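Local coordinates for SusD superfamily protein (Bacteroides vulgatus ATCC 8482, PDB 3JQ0) that probably binds nutrients, most likely glycans, at the outer membrane of the bacterium, at residues 366-371 / 387-392; 374-377 / 381-384; 406-411 / 428-433; 421-426 / 438-443. All coordinates share one frame; numbering follows the deposited sequence.

Contact 1 (366-371 / 387-392); sequences DCLLQL and NAVRER
Val389 of helix 383-394 wedges its side chain between Leu368 and Leu369 of helix 364-377, a worked case of an antiparallel helical hairpin in the helix-rich C-terminal half of a SusD-family protein. The two short segments run roughly antiparallel, at 140°, with axes 10.0 Å apart, a separation set by branched aliphatic residues meeting in the middle. At CB the valine forks. CG1, anti to its own backbone nitrogen (chi1 176°), leans toward helix 430-441, where it lies beside Glu441. CG2 makes the closest contacts to both leucines: it lies 4.0 Å from Leu369 CG, with Leu369 CD2 almost as close, and 4.1 Å from Leu368 CD1. The approaches differ. Leu369 and Val389 point their tips at each other, whereas Leu368 slides past the valine so that its CD1 can also reach Ala388 CB, at 4.0 Å. The small alanine thus makes room for the leucine's end near the less buried margin. Behind this apolar layer helix 364-377 turns polar groups to its other side, where Asp366 OD1 also forms a salt bridge with Arg438. There Gln370 NE2 donates to Asp366 OD1 at 2.9 Å, the N-H pointing nearly straight at the oxygen (163°) and arriving from above the carboxylate plane.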
# COMPACT_ATOMS: atom_id res chain seq x y z
N ASP A 366 3.74 9.73 -0.26
CA ASP A 366 2.44 9.46 0.39
C ASP A 366 2.13 10.59 1.36
O ASP A 366 1.02 11.12 1.36
CB ASP A 366 2.55 8.07 1.07
CG ASP A 366 1.25 7.46 1.53
OD1 ASP A 366 0.17 8.02 1.25
OD2 ASP A 366 1.35 6.38 2.14
N CYS A 367 3.11 10.99 2.18
CA CYS A 367 2.94 12.16 3.05
C CYS A 367 2.44 13.35 2.21
O CYS A 367 1.48 14.00 2.56
CB CYS A 367 4.28 12.45 3.73
SG CYS A 367 4.30 13.99 4.68
N LEU A 368 3.15 13.67 1.15
CA LEU A 368 2.79 14.85 0.36
C LEU A 368 1.38 14.77 -0.22
O LEU A 368 0.65 15.75 -0.18
CB LEU A 368 3.83 15.09 -0.77
CG LEU A 368 5.23 15.47 -0.31
CD1 LEU A 368 6.10 15.72 -1.58
CD2 LEU A 368 5.22 16.69 0.63
N LEU A 369 1.02 13.61 -0.77
CA LEU A 369 -0.28 13.51 -1.42
C LEU A 369 -1.43 13.46 -0.41
O LEU A 369 -2.53 13.93 -0.73
CB LEU A 369 -0.30 12.35 -2.42
CG LEU A 369 0.64 12.60 -3.63
CD1 LEU A 369 0.68 11.33 -4.49
CD2 LEU A 369 0.24 13.84 -4.47
N GLN A 370 -1.20 12.86 0.75
CA GLN A 370 -2.25 12.89 1.79
C GLN A 370 -2.34 14.27 2.44
O GLN A 370 -3.45 14.71 2.78
CB GLN A 370 -2.06 11.79 2.83
CG GLN A 370 -2.06 10.40 2.21
CD GLN A 370 -2.64 9.33 3.09
OE1 GLN A 370 -3.72 9.54 3.70
NE2 GLN A 370 -1.96 8.19 3.17
N LEU A 371 -1.20 14.97 2.58
CA LEU A 371 -1.23 16.38 2.95
C LEU A 371 -2.06 17.17 1.96
O LEU A 371 -2.89 18.01 2.34
CB LEU A 371 0.19 16.89 3.10
CG LEU A 371 0.33 18.40 3.42
CD1 LEU A 371 -0.46 18.73 4.71
CD2 LEU A 371 1.81 18.73 3.60
N ASN A 387 2.60 19.04 -7.44
CA ASN A 387 3.68 19.29 -8.39
C ASN A 387 5.04 18.83 -7.91
O ASN A 387 5.88 18.53 -8.76
CB ASN A 387 3.68 20.76 -8.85
CG ASN A 387 2.62 21.01 -9.87
OD1 ASN A 387 2.21 20.12 -10.59
ND2 ASN A 387 2.14 22.26 -9.97
N ALA A 388 5.28 18.70 -6.59
CA ALA A 388 6.55 18.12 -6.13
C ALA A 388 6.60 16.66 -6.61
O ALA A 388 7.64 16.19 -7.08
CB ALA A 388 6.64 18.21 -4.60
N VAL A 389 5.51 15.93 -6.45
CA VAL A 389 5.42 14.55 -6.87
C VAL A 389 5.53 14.43 -8.40
O VAL A 389 6.26 13.58 -8.95
CB VAL A 389 4.21 13.84 -6.29
CG1 VAL A 389 4.08 12.42 -6.84
CG2 VAL A 389 4.28 13.83 -4.79
N ARG A 390 4.81 15.28 -9.14
CA ARG A 390 4.90 15.26 -10.59
C ARG A 390 6.28 15.61 -11.11
O ARG A 390 6.78 14.97 -12.03
CB ARG A 390 3.85 16.18 -11.24
CG ARG A 390 2.43 15.75 -11.02
CD ARG A 390 1.42 16.60 -11.75
NE ARG A 390 0.08 16.06 -11.56
CZ ARG A 390 -1.00 16.53 -12.14
NH1 ARG A 390 -0.92 17.55 -12.99
NH2 ARG A 390 -2.19 16.07 -11.84
N GLU A 391 6.91 16.62 -10.51
CA GLU A 391 8.23 17.02 -10.98
C GLU A 391 9.20 15.84 -10.85
O GLU A 391 10.05 15.61 -11.70
CB GLU A 391 8.73 18.24 -10.21
CG GLU A 391 10.10 18.67 -10.66
CD GLU A 391 10.58 20.01 -10.08
OE1 GLU A 391 9.76 20.74 -9.50
OE2 GLU A 391 11.77 20.36 -10.26
N ARG A 392 9.09 15.07 -9.75
CA ARG A 392 9.95 13.91 -9.56
C ARG A 392 9.66 12.85 -10.63
O ARG A 392 10.57 12.19 -11.11
CB ARG A 392 9.81 13.38 -8.16
CG ARG A 392 10.82 12.25 -7.81
CD ARG A 392 10.32 10.82 -8.06
NE ARG A 392 9.19 10.43 -7.24
CZ ARG A 392 9.27 10.15 -5.94
NH1 ARG A 392 10.43 10.22 -5.31
NH2 ARG A 392 8.19 9.82 -5.28

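Contact 2 (374-377 / 381-384); sequences AKVL and DPTE
Val376 CG2 presses on the ring of Pro382 inside a tight helical hairpin, in which helix 364-377 ends and helix 383-394 begins after only a short connection. The methyl sits 3.5 Å from Pro382 CG, closer than ordinary carbon packing, and also touches CB and CD, while the two side chains cross obliquely. The valine's position, with CG1 anti to the backbone nitrogen (chi1 168°), leaves CG2 to face the proline, and helix 430-441 packs on the same valine through Ala430 and Leu431. One residue earlier, Lys375 lays its extended chain alongside the loop, CD passing 3.7 Å from Asp381 O. Its ammonium goes further: NZ forms a salt bridge with Glu385 and also donates to a water, which in turn donates to Asp381 O at 2.7 Å, joining the end of one helix to the approach of the next. Outward again, the start of helix 383-394 is shaped by an Asx turn. Pro382 occupies the N-cap position, and the aspartate before it receives two donors from Thr383. The backbone N reaches Asp381 OD1 from well above the carboxylate plane, whereas Thr383 OG1 donates to the syn lone pair of Asp381 OD1 at 2.6 Å.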
# COMPACT_ATOMS: atom_id res chain seq x y z
N ALA A 374 -5.76 16.44 2.65
CA ALA A 374 -6.23 17.14 3.83
C ALA A 374 -6.44 18.62 3.50
O ALA A 374 -7.45 19.21 3.89
CB ALA A 374 -5.24 16.97 4.99
N LYS A 375 -5.47 19.23 2.81
CA LYS A 375 -5.61 20.59 2.39
C LYS A 375 -6.86 20.81 1.55
O LYS A 375 -7.68 21.69 1.83
CB LYS A 375 -4.37 21.03 1.64
CG LYS A 375 -3.20 21.37 2.57
CD LYS A 375 -1.97 21.87 1.79
CE LYS A 375 -0.86 22.34 2.71
NZ LYS A 375 0.26 23.00 1.97
N VAL A 376 -7.06 20.01 0.52
CA VAL A 376 -8.23 20.18 -0.35
C VAL A 376 -9.53 20.10 0.43
O VAL A 376 -10.46 20.86 0.22
CB VAL A 376 -8.22 19.18 -1.53
CG1 VAL A 376 -9.55 19.14 -2.26
CG2 VAL A 376 -7.09 19.51 -2.47
N LEU A 377 -9.60 19.12 1.34
CA LEU A 377 -10.79 18.93 2.16
C LEU A 377 -11.10 20.13 3.02
O LEU A 377 -12.26 20.37 3.37
CB LEU A 377 -10.71 17.61 2.93
CG LEU A 377 -10.77 16.36 2.08
CD1 LEU A 377 -10.31 15.14 2.81
CD2 LEU A 377 -12.18 16.18 1.49
N ASP A 381 -5.01 25.11 -0.93
CA ASP A 381 -4.37 24.87 -2.20
C ASP A 381 -3.35 23.72 -2.10
O ASP A 381 -2.39 23.83 -1.36
CB ASP A 381 -3.63 26.15 -2.60
CG ASP A 381 -2.85 26.00 -3.88
OD1 ASP A 381 -3.13 25.11 -4.67
OD2 ASP A 381 -2.03 26.90 -4.13
N PRO A 382 -3.53 22.65 -2.88
CA PRO A 382 -2.62 21.49 -2.88
C PRO A 382 -1.53 21.55 -3.97
O PRO A 382 -0.83 20.54 -4.18
CB PRO A 382 -3.57 20.34 -3.22
CG PRO A 382 -4.47 20.97 -4.25
CD PRO A 382 -4.71 22.38 -3.73
N THR A 383 -1.41 22.65 -4.69
CA THR A 383 -0.55 22.70 -5.86
C THR A 383 0.87 22.25 -5.61
O THR A 383 1.46 21.53 -6.40
CB THR A 383 -0.59 24.10 -6.50
OG1 THR A 383 -1.93 24.42 -6.91
CG2 THR A 383 0.38 24.24 -7.68
N GLU A 384 1.45 22.74 -4.52
CA GLU A 384 2.88 22.47 -4.24
C GLU A 384 3.14 20.99 -4.08
O GLU A 384 4.13 20.45 -4.56
CB GLU A 384 3.36 23.17 -2.98
CG GLU A 384 4.92 23.17 -2.84
CD GLU A 384 5.35 23.66 -1.46
OE1 GLU A 384 4.81 24.69 -0.97
OE2 GLU A 384 6.20 22.97 -0.82
O HOH W 1 -1.24 25.21 0.70

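Contact 3 (406-411 / 428-433); sequences IAYPND and AGALEA
Tyr408 reaches from its loop to the first turn of helix 430-441 and carries this side of the contact alone. The tight part is its outer end. Tyr408 OH lies 3.4 Å from Ala430 CB and almost as close to Ala430 CA, while Tyr408 CE1 is 3.6 Å from Ala433 CB; both methyls approach the ring obliquely. The two alanines stand three residues apart, on one side of the helix, and their lack of bulk lets the phenol lie close to the backbone. CG is anti to the backbone nitrogen (chi1 180°), which extends the ring away from the loop and across the gap. At its root the tyrosine is held by Asn387, whose OD1 accepts from Tyr408 N.

The looser side belongs to Pro409 and Gly429. Pro409 is exposed and leaves the helix alone, folding back instead so that its CB sits 3.7 Å above the centre of the tyrosine ring, a CH-pi contact permitted by the cis peptide bond between them. Gly429, at the N-cap, adopts a positive phi at which a side chain would collide with the preceding carbonyl oxygen. Exchanging Tyr408 for an alanine would probably open a gap over Ala430 and Ala433 and leave Pro409 without the aromatic face it packs on, which probably helps to hold the cis bond. A 2.7 Å bond from Asn410 N to Ala407 O closes the turn, so the whole is a type VI beta turn, with its aromatic–cis-proline pair, docked on the N-terminal end of a helix.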
# COMPACT_ATOMS: atom_id res chain seq x y z
N ILE A 406 1.57 19.29 -18.27
CA ILE A 406 1.56 18.23 -17.28
C ILE A 406 1.70 18.69 -15.84
O ILE A 406 1.47 17.88 -14.93
CB ILE A 406 2.52 17.05 -17.64
CG1 ILE A 406 3.92 17.48 -17.98
CG2 ILE A 406 1.89 16.20 -18.76
CD1 ILE A 406 4.68 18.11 -16.92
N ALA A 407 2.03 19.96 -15.56
CA ALA A 407 1.98 20.44 -14.18
C ALA A 407 0.52 20.61 -13.79
O ALA A 407 -0.33 20.90 -14.61
CB ALA A 407 2.73 21.76 -13.99
N TYR A 408 0.23 20.42 -12.51
CA TYR A 408 -1.11 20.73 -11.99
C TYR A 408 -1.31 22.24 -12.07
O TYR A 408 -0.42 22.97 -11.65
CB TYR A 408 -1.20 20.24 -10.54
CG TYR A 408 -2.55 20.52 -9.89
CD1 TYR A 408 -3.63 19.70 -10.15
CD2 TYR A 408 -2.73 21.60 -9.04
CE1 TYR A 408 -4.88 19.97 -9.59
CE2 TYR A 408 -3.97 21.88 -8.49
CZ TYR A 408 -5.05 21.07 -8.78
OH TYR A 408 -6.28 21.31 -8.26
N PRO A 409 -2.48 22.71 -12.55
CA PRO A 409 -3.72 22.00 -12.84
C PRO A 409 -3.99 21.86 -14.36
O PRO A 409 -5.13 21.96 -14.82
CB PRO A 409 -4.78 22.90 -12.22
CG PRO A 409 -4.29 24.28 -12.60
CD PRO A 409 -2.76 24.17 -12.46
N ASN A 410 -2.92 21.58 -15.14
CA ASN A 410 -2.98 21.64 -16.58
C ASN A 410 -2.97 20.30 -17.29
O ASN A 410 -3.02 20.26 -18.51
CB ASN A 410 -1.76 22.46 -17.09
CG ASN A 410 -1.68 23.81 -16.45
OD1 ASN A 410 -2.71 24.47 -16.24
ND2 ASN A 410 -0.48 24.22 -16.10
N ASP A 411 -2.98 19.21 -16.54
CA ASP A 411 -2.94 17.86 -17.10
C ASP A 411 -4.35 17.45 -17.50
O ASP A 411 -5.07 16.78 -16.73
CB ASP A 411 -2.24 16.89 -16.16
CG ASP A 411 -2.14 15.47 -16.69
OD1 ASP A 411 -2.60 15.18 -17.80
OD2 ASP A 411 -1.61 14.65 -15.89
N ALA A 428 -11.30 18.37 -13.61
CA ALA A 428 -12.38 17.72 -12.88
C ALA A 428 -12.34 17.98 -11.40
O ALA A 428 -13.23 17.54 -10.66
CB ALA A 428 -12.42 16.25 -13.18
N GLY A 429 -11.28 18.61 -10.95
CA GLY A 429 -11.21 19.05 -9.55
C GLY A 429 -10.03 18.47 -8.80
O GLY A 429 -9.39 17.47 -9.22
N ALA A 430 -9.68 19.09 -7.69
CA ALA A 430 -8.48 18.72 -6.94
C ALA A 430 -8.54 17.32 -6.33
O ALA A 430 -7.53 16.63 -6.34
CB ALA A 430 -8.23 19.77 -5.89
N LEU A 431 -9.70 16.90 -5.83
CA LEU A 431 -9.82 15.55 -5.31
C LEU A 431 -9.56 14.49 -6.37
O LEU A 431 -8.78 13.56 -6.13
CB LEU A 431 -11.18 15.28 -4.65
CG LEU A 431 -11.44 16.01 -3.35
CD1 LEU A 431 -12.85 15.68 -2.88
CD2 LEU A 431 -10.39 15.69 -2.24
N GLU A 432 -10.14 14.63 -7.55
CA GLU A 432 -9.86 13.75 -8.63
C GLU A 432 -8.40 13.78 -9.01
O GLU A 432 -7.80 12.74 -9.30
CB GLU A 432 -10.76 14.05 -9.81
CG GLU A 432 -12.21 13.61 -9.64
CD GLU A 432 -12.48 12.14 -9.86
OE1 GLU A 432 -11.54 11.33 -10.13
OE2 GLU A 432 -13.68 11.79 -9.81
N ALA A 433 -7.80 14.97 -9.04
CA ALA A 433 -6.40 15.05 -9.41
C ALA A 433 -5.51 14.29 -8.44
O ALA A 433 -4.52 13.68 -8.85
CB ALA A 433 -5.92 16.52 -9.52

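Contact 4 (421-426 / 438-443)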
# COMPACT_ATOMS: atom_id res chain seq x y z
N LYS A 421 -11.45 5.24 -18.09
CA LYS A 421 -12.31 5.00 -16.93
C LYS A 421 -11.57 5.10 -15.61
O LYS A 421 -12.21 5.05 -14.56
CB LYS A 421 -13.03 3.65 -17.00
CG LYS A 421 -12.11 2.46 -16.73
CD LYS A 421 -12.91 1.19 -16.40
CE LYS A 421 -12.03 0.09 -15.78
NZ LYS A 421 -12.89 -1.11 -15.46
N TRP A 422 -10.25 5.22 -15.64
CA TRP A 422 -9.43 5.22 -14.43
C TRP A 422 -9.20 6.59 -13.77
O TRP A 422 -8.76 6.64 -12.65
CB TRP A 422 -8.07 4.54 -14.71
CG TRP A 422 -8.22 3.10 -15.05
CD1 TRP A 422 -8.28 2.06 -14.19
CD2 TRP A 422 -8.35 2.53 -16.35
NE1 TRP A 422 -8.45 0.88 -14.86
CE2 TRP A 422 -8.48 1.13 -16.21
CE3 TRP A 422 -8.32 3.06 -17.65
CZ2 TRP A 422 -8.66 0.29 -17.29
CZ3 TRP A 422 -8.47 2.24 -18.70
CH2 TRP A 422 -8.63 0.86 -18.53
N MSE A 423 -9.39 7.67 -14.51
CA MSE A 423 -8.95 8.98 -14.04
C MSE A 423 -9.53 10.06 -14.92
O MSE A 423 -10.02 9.82 -16.03
CB MSE A 423 -7.42 9.05 -14.06
CG MSE A 423 -6.83 8.89 -15.45
SE MSE A 423 -4.91 8.64 -15.44
CE MSE A 423 -5.02 6.79 -14.94
N LYS A 424 -9.47 11.27 -14.38
CA LYS A 424 -10.07 12.47 -14.97
C LYS A 424 -8.98 13.50 -15.29
O LYS A 424 -7.92 13.50 -14.62
CB LYS A 424 -11.05 13.13 -13.96
CG LYS A 424 -12.15 12.21 -13.40
CD LYS A 424 -13.21 11.81 -14.45
CE LYS A 424 -14.32 10.83 -13.95
NZ LYS A 424 -13.77 9.42 -13.68
N PRO A 425 -9.27 14.44 -16.21
CA PRO A 425 -8.42 15.58 -16.32
C PRO A 425 -8.32 16.35 -15.00
O PRO A 425 -9.25 16.30 -14.18
CB PRO A 425 -9.13 16.42 -17.38
CG PRO A 425 -10.53 16.03 -17.25
CD PRO A 425 -10.50 14.59 -17.01
N ASP A 426 -7.23 17.08 -14.83
CA ASP A 426 -7.10 17.92 -13.65
C ASP A 426 -8.30 18.85 -13.44
O ASP A 426 -8.67 19.13 -12.29
CB ASP A 426 -5.84 18.77 -13.71
CG ASP A 426 -4.52 18.02 -13.54
OD1 ASP A 426 -4.54 16.79 -13.28
OD2 ASP A 426 -3.48 18.70 -13.68
N ARG A 438 -2.19 9.57 -6.95
CA ARG A 438 -1.94 8.42 -6.12
C ARG A 438 -1.99 7.12 -6.91
O ARG A 438 -1.22 6.18 -6.65
CB ARG A 438 -2.90 8.35 -4.92
CG ARG A 438 -2.65 9.44 -3.90
CD ARG A 438 -3.54 9.29 -2.68
NE ARG A 438 -3.26 8.14 -1.88
CZ ARG A 438 -2.27 8.03 -1.02
NH1 ARG A 438 -1.40 9.00 -0.85
NH2 ARG A 438 -2.16 6.91 -0.30
N LEU A 439 -2.88 7.05 -7.90
CA LEU A 439 -2.96 5.88 -8.76
C LEU A 439 -1.62 5.67 -9.49
O LEU A 439 -1.06 4.59 -9.52
CB LEU A 439 -4.14 5.99 -9.73
CG LEU A 439 -4.29 4.88 -10.77
CD1 LEU A 439 -4.31 3.49 -10.20
CD2 LEU A 439 -5.47 5.17 -11.64
N ARG A 440 -1.14 6.75 -10.10
CA ARG A 440 0.11 6.72 -10.82
C ARG A 440 1.29 6.41 -9.91
O ARG A 440 2.26 5.75 -10.35
CB ARG A 440 0.32 8.07 -11.55
CG ARG A 440 -0.63 8.25 -12.72
CD ARG A 440 -0.49 9.62 -13.36
NE ARG A 440 -1.29 9.69 -14.58
CZ ARG A 440 -1.63 10.80 -15.21
NH1 ARG A 440 -1.37 11.99 -14.70
NH2 ARG A 440 -2.29 10.70 -16.36
N GLU A 441 1.28 6.88 -8.67
CA GLU A 441 2.42 6.83 -7.78
C GLU A 441 2.52 5.45 -7.08
O GLU A 441 3.64 5.04 -6.76
CB GLU A 441 2.26 7.95 -6.74
CG GLU A 441 3.43 8.14 -5.81
CD GLU A 441 4.75 8.59 -6.46
OE1 GLU A 441 4.68 9.21 -7.54
OE2 GLU A 441 5.83 8.36 -5.82
N PHE A 442 1.40 4.78 -6.81
CA PHE A 442 1.35 3.71 -5.82
C PHE A 442 0.90 2.36 -6.35
O PHE A 442 0.49 1.50 -5.57
CB PHE A 442 0.48 4.11 -4.60
CG PHE A 442 1.09 5.25 -3.81
CD1 PHE A 442 2.28 5.06 -3.11
CD2 PHE A 442 0.50 6.50 -3.78
CE1 PHE A 442 2.86 6.11 -2.38
CE2 PHE A 442 1.07 7.52 -3.07
CZ PHE A 442 2.27 7.35 -2.43
N MSE A 443 1.04 2.08 -7.66
CA MSE A 443 0.70 0.75 -8.12
C MSE A 443 1.46 -0.30 -7.36
O MSE A 443 2.68 -0.16 -7.12
CB MSE A 443 0.99 0.59 -9.63
CG MSE A 443 0.26 1.51 -10.54
SE MSE A 443 0.43 1.03 -12.39
CE MSE A 443 -0.84 -0.45 -12.35
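Met423 and Leu439 mark the nearest approach of the two backbones, their CA atoms 8.6 Å apart, where an irregular, extended piece of loop passes the last turns of helix 430-441. The loop leading into this helix thus folds back to pack along the C-terminal turns of the helix it precedes. It is almost fully stretched at Met423 (phi -168°), whereas Leu439 and Arg440 are still helical; the turn closes with Phe442 N bonded to Arg438 O. A gap of this width has to be filled by side chains from both sides.

Met423, present as selenomethionine, fills it together with Leu439 and Arg440, and serves these two consecutive helix residues with two different atoms. Its CG is squeezed between the backbone nitrogen and the carbonyl carbon, and the bend at chi3 (78°) turns the terminal methyl aside, so that CE meets Leu439 CD2 at 3.7 Å. The same leucine methyl lies 3.7 Å from Trp422 O and somewhat farther from Trp422 CB, so it is caught between two neighbouring loop residues. The selenium goes to Arg440 instead. SE lies 3.5 Å from Arg440 NH2, with NE and CZ of the guanidinium slightly farther off, and the two chains cross at about a right angle.

Arg440 runs extended from CG to NE, which delivers its head to polar partners beyond the loop: NE donates to Gly308 O and NH1 pairs with Asp411. Selenium here stands in for the methionine sulfur, and with NE and NH1 already partnered its contact at NH2 is probably mainly van der Waals, with at most a weak polar component, a buried guanidinium lying against an apolar side chain.

From the N-terminal side, helix 364-377 enters first and takes part in contacts 1 and 2. Contact 2 closes the short connection to helix 383-394, and contact 1 closes the wider loop around it, so the smaller lies within the larger along the chain. Both are complete before residue 406 opens contact 3. Contact 4 opens at 421, before contact 3 closes at 428-433, and closes only at 438-443, so these two cross; both end on helix 430-441, and Asp426 N bonds to Asp411 O between their loops. That helix also joins the pairs: Val376 packs on Leu431, and Arg392 bridges to Glu441, tying the hairpin to the two loops.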